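Local coordinates for cellulose biosynthesis protein BcsG (Salmonella typhimurium LT2, PDB 5OLT), which is required for cellulose biosynthesis, this chain being its zinc-binding extramembrane domain, a member of the alkaline phosphatase family, at residues A[15-20]-A[348-353]; A[44-49]-A[320-325]; A[80-85]-A[241-246]; A[90-95]-A[310-315]; A[285-290]-A[360-365]. One frame throughout, in Å; residues are numbered along the deposited sequence. Where two conformers were deposited one is given.

Contact 1 of 5, residues A[15-20]-A[348-353]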
# COMPACT_ATOMS: atom_id res chain seq x y z
N ILE A 15 15.63 -12.59 16.00
CA ILE A 15 14.61 -11.53 16.17
C ILE A 15 13.39 -11.89 15.32
O ILE A 15 13.48 -11.93 14.09
CB ILE A 15 15.21 -10.11 15.84
CG1 ILE A 15 16.38 -9.74 16.81
CG2 ILE A 15 14.14 -9.02 15.77
CD1 ILE A 15 16.07 -9.76 18.30
N GLY A 16 12.27 -12.19 15.98
CA GLY A 16 11.01 -12.54 15.29
C GLY A 16 10.37 -11.30 14.67
O GLY A 16 10.50 -10.19 15.20
N ASP A 17 9.71 -11.46 13.51
CA ASP A 17 9.07 -10.28 12.87
C ASP A 17 7.83 -9.85 13.63
O ASP A 17 7.44 -8.70 13.53
CB ASP A 17 8.63 -10.59 11.42
CG ASP A 17 9.78 -10.64 10.43
OD1 ASP A 17 10.96 -10.50 10.85
OD2 ASP A 17 9.51 -10.83 9.20
N MET A 18 7.18 -10.78 14.31
CA MET A 18 5.97 -10.46 15.09
C MET A 18 6.13 -10.88 16.55
O MET A 18 6.39 -12.07 16.84
CB MET A 18 4.74 -11.10 14.44
CG MET A 18 4.56 -10.59 13.01
SD MET A 18 3.04 -11.15 12.31
CE MET A 18 3.33 -12.92 12.18
N PRO A 19 5.97 -9.92 17.49
CA PRO A 19 6.21 -10.25 18.90
C PRO A 19 5.19 -11.28 19.40
O PRO A 19 3.99 -11.20 19.06
CB PRO A 19 5.98 -8.91 19.61
CG PRO A 19 6.18 -7.87 18.56
CD PRO A 19 5.65 -8.49 17.31
N ALA A 20 5.65 -12.24 20.19
CA ALA A 20 4.81 -13.32 20.69
C ALA A 20 3.64 -12.82 21.55
O ALA A 20 3.74 -11.76 22.21
CB ALA A 20 5.66 -14.29 21.50
N LEU A 348 9.92 -12.35 2.92
CA LEU A 348 9.53 -10.94 2.98
C LEU A 348 9.21 -10.60 4.42
O LEU A 348 8.79 -11.47 5.21
CB LEU A 348 8.30 -10.69 2.09
CG LEU A 348 8.49 -10.81 0.57
CD1 LEU A 348 7.16 -10.78 -0.16
CD2 LEU A 348 9.42 -9.74 0.04
N PRO A 349 9.43 -9.34 4.78
CA PRO A 349 9.09 -8.98 6.17
C PRO A 349 7.61 -9.17 6.47
O PRO A 349 6.73 -8.80 5.68
CB PRO A 349 9.46 -7.51 6.27
CG PRO A 349 9.57 -7.03 4.89
CD PRO A 349 9.91 -8.20 4.00
N GLN A 350 7.34 -9.76 7.63
CA GLN A 350 5.96 -9.90 8.14
C GLN A 350 5.75 -8.81 9.16
O GLN A 350 6.71 -8.39 9.83
CB GLN A 350 5.73 -11.25 8.83
CG GLN A 350 5.99 -12.40 7.86
CD GLN A 350 5.75 -13.75 8.47
OE1 GLN A 350 4.79 -13.96 9.19
NE2 GLN A 350 6.60 -14.71 8.10
N THR A 351 4.51 -8.35 9.27
CA THR A 351 4.18 -7.26 10.19
C THR A 351 2.85 -7.62 10.82
O THR A 351 1.89 -8.00 10.12
CB THR A 351 4.05 -5.92 9.44
OG1 THR A 351 5.28 -5.66 8.72
CG2 THR A 351 3.79 -4.77 10.42
N ALA A 352 2.78 -7.53 12.14
CA ALA A 352 1.51 -7.79 12.83
C ALA A 352 0.47 -6.75 12.37
O ALA A 352 0.84 -5.59 12.07
CB ALA A 352 1.69 -7.76 14.35
N PRO A 353 -0.82 -7.16 12.32
CA PRO A 353 -1.89 -6.24 11.88
C PRO A 353 -2.33 -5.30 12.99
O PRO A 353 -3.26 -5.55 13.72
CB PRO A 353 -3.01 -7.18 11.46
CG PRO A 353 -2.82 -8.35 12.36
CD PRO A 353 -1.32 -8.55 12.42
O HOH W 1 5.29 -6.87 13.48
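Asp17 and Met18 meet Gln350 and Ala352 where two irregular loops run past each other, one ahead of helix 27-42 and the other between helix 341-345 and strand 355-357 of the alkaline phosphatase-like domain. Neither segment is a strand, and the pairing rests on one direct hydrogen bond and a sulphur contact. Gln350 N gives its proton to Asp17 OD2 at 2.9 Å, almost perfectly straight at 179°, reaching the oxygen on its anti side and somewhat out of the carboxylate plane. CB of the aspartate meanwhile lies against the carbonyl of the same glutamine, 3.3 Å from Gln350 O. Beside it Met18 places SD over the peptide joining Thr351 and Ala352, 3.6 Å from Ala352 N. A bend at chi3 (-67°) then turns CE toward the amide end of Gln350, whose side chain it crosses at about a right angle. In the next shell, Arg44 hydrogen-bonds to Gln350 O and forms a long, weak ion pair with Asp17, while Trp33 and Phe37 of helix 27-42 pack on Ala352. Water 1 completes the link between the loops, accepting from Ala352 N at 2.9 Å and lying 2.8 Å from Asp17 O.

Contact 2 of 5, residues A[44-49]-A[320-325]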
# COMPACT_ATOMS: atom_id res chain seq x y z
N ARG A 44 13.45 -1.71 12.43
CA ARG A 44 13.34 -2.36 11.11
C ARG A 44 13.48 -1.34 10.01
O ARG A 44 12.92 -0.25 10.06
CB ARG A 44 11.96 -3.03 10.95
CG ARG A 44 11.67 -4.06 12.01
CD ARG A 44 10.28 -4.68 11.82
NE ARG A 44 10.32 -5.73 10.81
CZ ARG A 44 9.27 -6.48 10.48
NH1 ARG A 44 8.06 -6.21 10.97
NH2 ARG A 44 9.40 -7.45 9.59
N LYS A 45 14.25 -1.72 8.98
CA LYS A 45 14.40 -0.88 7.81
C LYS A 45 14.80 -1.76 6.65
O LYS A 45 15.41 -2.82 6.83
CB LYS A 45 15.40 0.27 8.04
CG LYS A 45 16.85 -0.15 8.11
CD LYS A 45 17.76 1.07 8.11
CE LYS A 45 19.22 0.64 7.89
NZ LYS A 45 20.15 1.78 7.63
N THR A 46 14.42 -1.29 5.48
CA THR A 46 14.96 -1.82 4.23
C THR A 46 16.29 -1.16 3.99
O THR A 46 16.42 0.05 4.03
CB THR A 46 14.03 -1.46 3.08
OG1 THR A 46 12.72 -1.86 3.45
CG2 THR A 46 14.46 -2.15 1.81
N THR A 47 17.30 -1.93 3.71
CA THR A 47 18.56 -1.26 3.32
C THR A 47 18.67 -1.18 1.80
O THR A 47 18.68 -2.21 1.13
CB THR A 47 19.78 -1.93 3.94
OG1 THR A 47 19.65 -1.84 5.36
CG2 THR A 47 21.05 -1.21 3.53
N PHE A 48 18.67 0.05 1.30
CA PHE A 48 18.99 0.33 -0.11
C PHE A 48 20.50 0.33 -0.34
O PHE A 48 21.27 0.67 0.57
CB PHE A 48 18.34 1.63 -0.56
CG PHE A 48 16.87 1.48 -0.84
CD1 PHE A 48 15.94 1.46 0.21
CD2 PHE A 48 16.42 1.33 -2.15
CE1 PHE A 48 14.60 1.28 -0.06
CE2 PHE A 48 15.08 1.13 -2.43
CZ PHE A 48 14.15 1.13 -1.38
N PRO A 49 20.94 -0.05 -1.55
CA PRO A 49 22.38 0.05 -1.84
C PRO A 49 22.85 1.50 -1.85
O PRO A 49 22.05 2.42 -2.10
CB PRO A 49 22.50 -0.52 -3.26
CG PRO A 49 21.12 -0.36 -3.84
CD PRO A 49 20.18 -0.60 -2.69
N ALA A 320 6.94 -4.76 3.46
CA ALA A 320 7.09 -5.80 2.43
C ALA A 320 7.12 -5.21 1.01
O ALA A 320 7.80 -5.78 0.13
CB ALA A 320 6.00 -6.85 2.54
N ILE A 321 6.39 -4.11 0.79
CA ILE A 321 6.45 -3.42 -0.51
C ILE A 321 7.84 -2.83 -0.71
O ILE A 321 8.48 -3.03 -1.74
CB ILE A 321 5.36 -2.33 -0.64
CG1 ILE A 321 3.95 -2.92 -0.44
CG2 ILE A 321 5.53 -1.52 -1.93
CD1 ILE A 321 3.54 -4.00 -1.42
N SER A 322 8.36 -2.15 0.32
CA SER A 322 9.69 -1.60 0.24
C SER A 322 10.72 -2.71 -0.03
O SER A 322 11.66 -2.50 -0.85
CB SER A 322 10.01 -0.80 1.50
OG SER A 322 11.32 -0.24 1.39
N GLU A 323 10.58 -3.86 0.63
CA GLU A 323 11.52 -4.95 0.35
C GLU A 323 11.46 -5.43 -1.09
O GLU A 323 12.50 -5.65 -1.71
CB GLU A 323 11.24 -6.11 1.30
CG GLU A 323 12.17 -7.28 1.11
CD GLU A 323 13.61 -6.99 1.37
OE1 GLU A 323 13.93 -6.08 2.16
OE2 GLU A 323 14.45 -7.73 0.78
N LEU A 324 10.25 -5.55 -1.65
CA LEU A 324 10.17 -5.95 -3.05
C LEU A 324 10.80 -4.91 -3.97
O LEU A 324 11.48 -5.30 -4.95
CB LEU A 324 8.69 -6.19 -3.46
CG LEU A 324 8.10 -7.52 -2.93
CD1 LEU A 324 6.60 -7.49 -3.10
CD2 LEU A 324 8.71 -8.74 -3.64
N VAL A 325 10.65 -3.62 -3.66
CA VAL A 325 11.32 -2.57 -4.42
C VAL A 325 12.84 -2.71 -4.34
O VAL A 325 13.50 -2.63 -5.39
CB VAL A 325 10.83 -1.14 -4.02
CG1 VAL A 325 11.65 -0.05 -4.74
CG2 VAL A 325 9.32 -1.00 -4.35
O HOH W 2 12.65 -4.44 3.98
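Thr46 and Ser322 face each other through torsions that bring their hydroxyls together: in one of two conformers of Thr46, the one described here, OG1 stands anti to its carbonyl carbon (chi1 -51°), and OG of the serine is anti to its backbone N (chi1 -179°). The two oxygens are hydrogen-bonded at 3.0 Å between Thr46 OG1 and Ser322 OG, and either could be the donor. Ser322 OG also bonds to the hydroxyl of Ser113, which gives this buried oxygen a second partner. Water 2 also lies 2.6 Å from Thr46 OG1 and donates to Glu323 OE1 at 2.8 Å. The glutamate chain bends at chi2, and its other carboxylate oxygen is held by a salt bridge to Arg327 one helical turn on. Phe48 adds the apolar part, turning the edge of its ring to the helix: CE1 comes within 3.9 Å of Ser322 OG, and CE2 within 4.3 Å of Val325 CG1. Leu132 and Asn135 of helix 132-138 also touch the Phe48 side chain. The result is an extended loop laid against helix 318-328, joined to it by a hydrogen bond between two hydroxyls and an aromatic edge, on the flank of the domain's large mixed sheet.

Contact 3 of 5, residues A[80-85]-A[241-246]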
# COMPACT_ATOMS: atom_id res chain seq x y z
N MET A 80 -14.77 -10.32 -6.48
CA MET A 80 -13.62 -11.20 -6.26
C MET A 80 -13.15 -11.92 -7.51
O MET A 80 -11.97 -12.26 -7.61
CB MET A 80 -13.94 -12.22 -5.17
CG MET A 80 -14.13 -11.59 -3.81
SD MET A 80 -12.59 -10.93 -3.14
CE MET A 80 -11.76 -12.45 -2.68
N SER A 81 -14.02 -12.08 -8.50
CA SER A 81 -13.61 -12.76 -9.72
C SER A 81 -13.31 -11.81 -10.88
O SER A 81 -13.13 -12.25 -12.03
CB SER A 81 -14.65 -13.80 -10.14
OG SER A 81 -15.88 -13.17 -10.40
N HIS A 82 -13.23 -10.50 -10.59
CA HIS A 82 -12.81 -9.59 -11.62
C HIS A 82 -11.44 -10.03 -12.16
O HIS A 82 -10.57 -10.38 -11.36
CB HIS A 82 -12.71 -8.15 -11.10
CG HIS A 82 -12.57 -7.17 -12.21
ND1 HIS A 82 -11.39 -6.98 -12.90
CD2 HIS A 82 -13.51 -6.38 -12.83
CE1 HIS A 82 -11.60 -6.11 -13.88
NE2 HIS A 82 -12.87 -5.72 -13.85
N PRO A 83 -11.24 -10.02 -13.50
CA PRO A 83 -9.98 -10.48 -14.08
C PRO A 83 -8.75 -9.75 -13.56
O PRO A 83 -7.67 -10.33 -13.59
CB PRO A 83 -10.14 -10.21 -15.59
CG PRO A 83 -11.59 -10.05 -15.83
CD PRO A 83 -12.27 -9.75 -14.53
N LEU A 84 -8.87 -8.52 -13.05
CA LEU A 84 -7.69 -7.77 -12.56
C LEU A 84 -6.91 -8.60 -11.55
O LEU A 84 -5.67 -8.64 -11.61
CB LEU A 84 -8.13 -6.44 -11.91
CG LEU A 84 -6.98 -5.62 -11.28
CD1 LEU A 84 -6.07 -5.07 -12.36
CD2 LEU A 84 -7.62 -4.52 -10.45
N TRP A 85 -7.59 -9.29 -10.63
CA TRP A 85 -6.89 -9.97 -9.55
C TRP A 85 -5.98 -11.04 -10.08
O TRP A 85 -4.94 -11.27 -9.50
CB TRP A 85 -7.83 -10.54 -8.47
CG TRP A 85 -8.81 -9.51 -8.01
CD1 TRP A 85 -10.17 -9.56 -8.15
CD2 TRP A 85 -8.51 -8.26 -7.38
NE1 TRP A 85 -10.74 -8.42 -7.66
CE2 TRP A 85 -9.75 -7.61 -7.16
CE3 TRP A 85 -7.31 -7.61 -6.95
CZ2 TRP A 85 -9.84 -6.35 -6.56
CZ3 TRP A 85 -7.42 -6.36 -6.36
CH2 TRP A 85 -8.67 -5.75 -6.18
N LEU A 241 -13.19 1.13 -12.37
CA LEU A 241 -11.77 1.27 -12.03
C LEU A 241 -10.98 0.02 -12.41
O LEU A 241 -9.90 0.12 -13.00
CB LEU A 241 -11.62 1.53 -10.52
CG LEU A 241 -10.16 1.57 -10.02
CD1 LEU A 241 -9.32 2.65 -10.72
CD2 LEU A 241 -10.13 1.75 -8.52
N PHE A 242 -11.51 -1.15 -12.07
CA PHE A 242 -10.76 -2.37 -12.33
C PHE A 242 -10.65 -2.62 -13.83
O PHE A 242 -9.61 -3.07 -14.29
CB PHE A 242 -11.40 -3.57 -11.63
CG PHE A 242 -11.48 -3.44 -10.11
CD1 PHE A 242 -10.70 -2.54 -9.40
CD2 PHE A 242 -12.36 -4.29 -9.41
CE1 PHE A 242 -10.85 -2.47 -8.01
CE2 PHE A 242 -12.50 -4.20 -8.03
CZ PHE A 242 -11.73 -3.29 -7.33
N ASP A 243 -11.71 -2.31 -14.58
CA ASP A 243 -11.63 -2.41 -16.05
C ASP A 243 -10.61 -1.43 -16.63
O ASP A 243 -9.86 -1.80 -17.56
CB ASP A 243 -13.01 -2.15 -16.65
CG ASP A 243 -13.96 -3.36 -16.51
OD1 ASP A 243 -13.48 -4.50 -16.24
OD2 ASP A 243 -15.20 -3.14 -16.69
N GLU A 244 -10.52 -0.22 -16.05
CA GLU A 244 -9.53 0.73 -16.55
C GLU A 244 -8.11 0.30 -16.19
O GLU A 244 -7.22 0.44 -17.03
CB GLU A 244 -9.84 2.14 -16.07
CG GLU A 244 -11.07 2.69 -16.77
CD GLU A 244 -11.24 4.19 -16.60
OE1 GLU A 244 -10.59 4.82 -15.73
OE2 GLU A 244 -12.08 4.75 -17.36
N LEU A 245 -7.91 -0.21 -14.98
CA LEU A 245 -6.57 -0.69 -14.62
C LEU A 245 -6.17 -1.86 -15.50
O LEU A 245 -5.02 -1.91 -15.97
CB LEU A 245 -6.51 -1.07 -13.14
CG LEU A 245 -6.66 0.09 -12.16
CD1 LEU A 245 -6.72 -0.48 -10.74
CD2 LEU A 245 -5.50 1.09 -12.31
N ASP A 246 -7.09 -2.78 -15.76
CA ASP A 246 -6.76 -3.90 -16.62
C ASP A 246 -6.45 -3.47 -18.04
O ASP A 246 -5.51 -3.99 -18.65
CB ASP A 246 -7.88 -4.94 -16.60
CG ASP A 246 -7.37 -6.34 -16.75
OD1 ASP A 246 -6.33 -6.68 -16.12
OD2 ASP A 246 -8.02 -7.10 -17.49
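Phe242 is the bump of this contact, projecting from helix 234-255 into a hollow lined by His82, Leu84 and Trp85. Its CB sits over the centre of the imidazole, 3.4 Å from the ring centroid of His82, a CH-pi contact in which the methylene rests on the flat face. Beyond CB, the phenyl ring turns its edge to that same histidine, with the planes at 74°. Its own face receives the edge of the Trp85 six-membered ring, and Trp85 CZ2 is 3.7 Å from Phe242 CZ. Leu84 lines another side of the hollow: CD2 approaches Phe242 CD1 at 3.8 Å, while CD1 points between the CB of Leu245 and, in the conformer described, the carboxylate of Asp246, itself hydrogen-bonded to His87. This aromatic cluster joins the long helix to the start of the short helix 84-87, which leads into strand 90-96 of the central sheet. His82 precedes the turn into that short helix, and its ND1 accepts a capping bond from Leu84 N at 3.0 Å in the ring plane. The other ring nitrogen, NE2, donates to Asp243 OD1 at 2.8 Å, bent to 146° and arriving from above the carboxylate plane. Asp243 OD2 is taken by Gln239, one turn earlier on the same helix. CD of Pro83 lies against the imidazole face opposite Phe242 CB.

Contact 4 of 5, residues A[90-95]-A[310-315]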
# COMPACT_ATOMS: atom_id res chain seq x y z
N ILE A 90 2.16 -10.97 -7.98
CA ILE A 90 2.20 -11.19 -6.54
C ILE A 90 0.94 -10.57 -5.96
O ILE A 90 0.63 -9.41 -6.30
CB ILE A 90 3.45 -10.52 -5.94
CG1 ILE A 90 4.74 -11.07 -6.54
CG2 ILE A 90 3.42 -10.64 -4.41
CD1 ILE A 90 5.97 -10.22 -6.22
N LEU A 91 0.24 -11.28 -5.10
CA LEU A 91 -1.00 -10.74 -4.52
C LEU A 91 -1.00 -11.02 -3.03
O LEU A 91 -0.90 -12.20 -2.61
CB LEU A 91 -2.20 -11.39 -5.24
CG LEU A 91 -3.60 -10.92 -4.84
CD1 LEU A 91 -3.77 -9.43 -5.09
CD2 LEU A 91 -4.63 -11.72 -5.64
N PHE A 92 -1.11 -9.96 -2.24
CA PHE A 92 -1.18 -10.14 -0.78
C PHE A 92 -2.60 -10.38 -0.31
O PHE A 92 -3.53 -9.64 -0.70
CB PHE A 92 -0.66 -8.86 -0.10
CG PHE A 92 0.82 -8.63 -0.25
CD1 PHE A 92 1.34 -7.99 -1.39
CD2 PHE A 92 1.70 -8.99 0.76
CE1 PHE A 92 2.71 -7.76 -1.53
CE2 PHE A 92 3.07 -8.75 0.64
CZ PHE A 92 3.60 -8.12 -0.50
N LYS A 93 -2.77 -11.37 0.56
CA LYS A 93 -4.06 -11.75 1.12
C LYS A 93 -4.30 -11.26 2.54
O LYS A 93 -5.41 -11.20 2.98
CB LYS A 93 -4.25 -13.27 1.03
CG LYS A 93 -4.26 -13.84 -0.40
CD LYS A 93 -5.34 -13.18 -1.24
CE LYS A 93 -5.42 -13.76 -2.65
NZ LYS A 93 -5.91 -15.16 -2.63
N HIS A 94 -3.22 -10.87 3.23
CA HIS A 94 -3.32 -10.36 4.59
C HIS A 94 -2.41 -9.15 4.73
O HIS A 94 -1.56 -9.10 5.63
CB HIS A 94 -3.02 -11.48 5.63
CG HIS A 94 -4.07 -12.53 5.63
ND1 HIS A 94 -5.33 -12.30 6.17
CD2 HIS A 94 -4.10 -13.77 5.09
CE1 HIS A 94 -6.07 -13.38 5.99
NE2 HIS A 94 -5.36 -14.27 5.32
N PHE A 95 -2.62 -8.17 3.85
CA PHE A 95 -1.90 -6.89 3.90
C PHE A 95 -2.71 -5.91 4.72
O PHE A 95 -3.87 -5.67 4.42
CB PHE A 95 -1.73 -6.35 2.47
CG PHE A 95 -0.81 -5.18 2.39
CD1 PHE A 95 -1.25 -3.87 2.74
CD2 PHE A 95 0.51 -5.37 2.00
CE1 PHE A 95 -0.37 -2.80 2.66
CE2 PHE A 95 1.36 -4.28 1.88
CZ PHE A 95 0.94 -3.01 2.23
N ILE A 310 1.28 -15.23 -7.43
CA ILE A 310 1.81 -15.83 -6.21
C ILE A 310 1.12 -15.17 -5.02
O ILE A 310 1.25 -13.95 -4.84
CB ILE A 310 3.33 -15.63 -6.15
CG1 ILE A 310 4.01 -16.34 -7.35
CG2 ILE A 310 3.87 -16.14 -4.83
CD1 ILE A 310 5.43 -15.82 -7.55
N ASP A 311 0.40 -15.94 -4.22
CA ASP A 311 -0.24 -15.38 -3.04
C ASP A 311 0.75 -15.24 -1.91
O ASP A 311 1.53 -16.15 -1.62
CB ASP A 311 -1.37 -16.26 -2.55
CG ASP A 311 -2.56 -16.25 -3.46
OD1 ASP A 311 -2.74 -15.31 -4.28
OD2 ASP A 311 -3.33 -17.23 -3.37
N ILE A 312 0.71 -14.09 -1.25
CA ILE A 312 1.50 -13.89 -0.03
C ILE A 312 0.46 -13.95 1.08
O ILE A 312 -0.40 -13.05 1.21
CB ILE A 312 2.23 -12.51 0.00
CG1 ILE A 312 3.12 -12.29 -1.22
CG2 ILE A 312 3.03 -12.35 1.30
CD1 ILE A 312 4.19 -13.34 -1.45
N ASN A 313 0.51 -15.00 1.88
CA ASN A 313 -0.51 -15.21 2.91
C ASN A 313 -0.15 -14.71 4.30
O ASN A 313 -1.04 -14.49 5.12
CB ASN A 313 -0.86 -16.70 2.99
CG ASN A 313 -1.42 -17.23 1.67
OD1 ASN A 313 -0.92 -18.21 1.11
ND2 ASN A 313 -2.45 -16.61 1.21
N GLN A 314 1.14 -14.48 4.54
CA GLN A 314 1.60 -14.05 5.87
C GLN A 314 1.18 -12.61 6.15
O GLN A 314 1.05 -11.79 5.21
CB GLN A 314 3.12 -14.19 5.95
CG GLN A 314 3.60 -15.62 5.72
CD GLN A 314 3.94 -15.95 4.26
OE1 GLN A 314 3.67 -15.19 3.29
NE2 GLN A 314 4.57 -17.12 4.08
N PRO A 315 0.97 -12.27 7.43
CA PRO A 315 0.57 -10.87 7.76
C PRO A 315 1.66 -9.91 7.27
O PRO A 315 2.84 -10.09 7.58
CB PRO A 315 0.53 -10.87 9.29
CG PRO A 315 0.25 -12.28 9.65
CD PRO A 315 0.97 -13.12 8.64
O HOH W 3 -0.36 -10.89 2.96
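Ile90, Leu91 and Phe92 pair with Ile310, Asp311 and Ile312 as parallel strands, and strand 310-312 forms one margin of the domain's seven-stranded mixed sheet. The backbone is tightly joined: Leu91 N donates to Ile310 O at 2.9 Å, Ile312 N to Leu91 O at 2.8 Å, and Lys93 N to Ile312 O at 3.0 Å. Packing is close on the face carrying the isoleucines and the phenylalanine. Ile90 CG2 reaches Ile312 CG1 at 3.6 Å, and the Phe92 side chain runs beside Ile312, pointing the same way, with CD2 3.6 Å from Ile312 CB. The CG1 of Ile312 lies over one face of the Phe92 ring in a CH-pi contact, while Phe95 CD2 lies over the opposite face. Leu324 of helix 318-328 and Thr345 of helix 341-345 add to this apolar layer. The contact is looser at the partly exposed pair Asp311 and Lys93 and at the exposed His94, Asn313 and Gln314. Lys93 bends at chi2 and chi4 and meets Asp311 in a salt bridge that is long and weak, 3.4 Å from NZ to Asp311 OD2. At the corner, water 3 bridges the two segments, accepting from His94 N and donating to Ile312 O and Gln314 O. The chemistry thus implies that direct backbone bonds and apolar contacts carry the strand pairing, supplemented by a water and a weak ion pair.

Contact 5 of 5, residues A[285-290]-A[360-365]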
# COMPACT_ATOMS: atom_id res chain seq x y z
N PRO A 285 -10.34 1.69 13.01
CA PRO A 285 -9.69 0.96 11.88
C PRO A 285 -9.78 -0.56 12.10
O PRO A 285 -8.82 -1.22 12.53
CB PRO A 285 -8.27 1.51 11.90
CG PRO A 285 -8.02 1.77 13.37
CD PRO A 285 -9.34 2.28 13.93
N SER A 286 -10.98 -1.08 11.88
CA SER A 286 -11.26 -2.49 12.08
C SER A 286 -10.51 -3.37 11.09
O SER A 286 -10.10 -2.90 10.03
CB SER A 286 -12.76 -2.71 11.92
OG SER A 286 -13.08 -2.56 10.55
N PRO A 287 -10.40 -4.68 11.41
CA PRO A 287 -9.73 -5.60 10.50
C PRO A 287 -10.39 -5.60 9.12
O PRO A 287 -9.68 -5.64 8.11
CB PRO A 287 -9.88 -6.95 11.20
CG PRO A 287 -9.87 -6.60 12.65
CD PRO A 287 -10.69 -5.32 12.72
N SER A 288 -11.70 -5.54 9.07
CA SER A 288 -12.40 -5.52 7.78
C SER A 288 -11.97 -4.31 6.94
O SER A 288 -11.79 -4.41 5.70
CB SER A 288 -13.89 -5.48 8.08
OG SER A 288 -14.67 -5.44 6.92
N ILE A 289 -11.84 -3.16 7.59
CA ILE A 289 -11.51 -1.92 6.88
C ILE A 289 -10.03 -1.93 6.43
O ILE A 289 -9.70 -1.37 5.40
CB ILE A 289 -11.84 -0.69 7.75
CG1 ILE A 289 -13.38 -0.61 7.87
CG2 ILE A 289 -11.31 0.59 7.14
CD1 ILE A 289 -13.88 0.32 8.98
N THR A 290 -9.15 -2.53 7.21
CA THR A 290 -7.72 -2.37 6.95
C THR A 290 -7.07 -3.56 6.22
O THR A 290 -5.93 -3.42 5.80
CB THR A 290 -6.94 -2.13 8.25
OG1 THR A 290 -7.09 -3.30 9.08
CG2 THR A 290 -7.51 -0.89 8.96
N ALA A 360 -7.51 5.87 18.31
CA ALA A 360 -7.84 4.46 18.46
C ALA A 360 -6.74 3.60 17.91
O ALA A 360 -6.14 3.94 16.88
CB ALA A 360 -9.14 4.16 17.72
N VAL A 361 -6.49 2.49 18.62
CA VAL A 361 -5.59 1.42 18.12
C VAL A 361 -6.39 0.12 18.08
O VAL A 361 -7.17 -0.17 19.00
CB VAL A 361 -4.36 1.23 19.04
CG1 VAL A 361 -3.42 0.20 18.45
CG2 VAL A 361 -3.57 2.53 19.28
N VAL A 362 -6.21 -0.64 16.98
CA VAL A 362 -6.83 -1.94 16.85
C VAL A 362 -5.69 -2.94 16.65
O VAL A 362 -4.79 -2.72 15.82
CB VAL A 362 -7.80 -2.00 15.65
CG1 VAL A 362 -8.30 -3.41 15.42
CG2 VAL A 362 -8.98 -1.08 15.92
N ILE A 363 -5.77 -4.05 17.37
CA ILE A 363 -4.80 -5.16 17.22
C ILE A 363 -5.54 -6.48 17.16
O ILE A 363 -6.72 -6.57 17.53
CB ILE A 363 -3.75 -5.21 18.37
CG1 ILE A 363 -4.40 -5.64 19.70
CG2 ILE A 363 -3.05 -3.84 18.47
CD1 ILE A 363 -3.41 -5.77 20.87
N GLN A 364 -4.83 -7.50 16.67
CA GLN A 364 -5.26 -8.89 16.81
C GLN A 364 -4.40 -9.52 17.89
O GLN A 364 -3.19 -9.42 17.83
CB GLN A 364 -5.08 -9.65 15.50
CG GLN A 364 -5.97 -9.17 14.37
CD GLN A 364 -7.37 -9.74 14.42
OE1 GLN A 364 -7.67 -10.62 15.21
NE2 GLN A 364 -8.21 -9.25 13.55
N TYR A 365 -5.02 -10.14 18.87
CA TYR A 365 -4.24 -10.74 19.97
C TYR A 365 -4.83 -12.12 20.20
O TYR A 365 -6.03 -12.23 20.47
CB TYR A 365 -4.34 -9.89 21.26
CG TYR A 365 -3.33 -10.32 22.30
CD1 TYR A 365 -3.62 -11.38 23.17
CD2 TYR A 365 -2.07 -9.69 22.40
CE1 TYR A 365 -2.68 -11.81 24.10
CE2 TYR A 365 -1.11 -10.13 23.31
CZ TYR A 365 -1.44 -11.19 24.17
OH TYR A 365 -0.50 -11.62 25.09
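Pro285 and Pro287 lie against Val362 in a contact made without any hydrogen bond between the two segments. The apolar contacts come first. CD of Pro285 is 3.9 Å from Val362 CG2, and the two side chains pass each other in opposite directions; the same proline carbon lies 4.2 Å from Ala360 CB. CD of Pro287 meets the other valine branch, CG1, at 4.1 Å, its ring crossing the valine at about a right angle. Val362 CG1 is anti to the backbone N (chi1 172°) and CG2 anti to the carbonyl carbon, so each proline ring meets one methyl. Polar atoms come in through van der Waals contact. The carbonyl of Pro285 presses on the valine, with O 3.4 Å from Val362 CB, and Gln364, bent at chi2 (-82°), brings NE2 to 3.3 Å from Pro287 CG. Within 285-290 itself, Ser286 is the N-cap of the short helix 287-290, its OG accepting from Ile289 N at 3.3 Å, with a backbone bond from Thr290 N to Ser286 O beside it. Around this, Pro285 also touches Ser355 and Asn357 of strand 355-357, and Pro287 and Gln364 both touch Pro369 of strand 368-373. Helix 287-290, which leads into strand 291-299 of the large sheet, is therefore set against one face of the small antiparallel C-terminal sheet, while Val361 and Ile363 turn the other way, to helix 27-42.

From the N terminus, residues 15-20 open the loop that contact 1 closes at 348-353, bringing the N-terminal region to the approach to the C-terminal sheet. Contact 2 (44-49 with 320-325) nests inside it, and Arg44, at the start of its first segment, reaches back to Asp17 and Gln350 of contact 1. Residues 80-85 and 90-95 come next, close together; contact 3 closes first, at 241-246, and contact 4 at 310-315, so these two cross, while both nest within contacts 1 and 2. Contact 5 starts at 285-290 after contact 3 has closed and ends last, at 360-365, crossing contacts 1, 2 and 4. Together they tie the N-terminal segment, large mixed sheet, flanking helices and small C-terminal sheet into one domain.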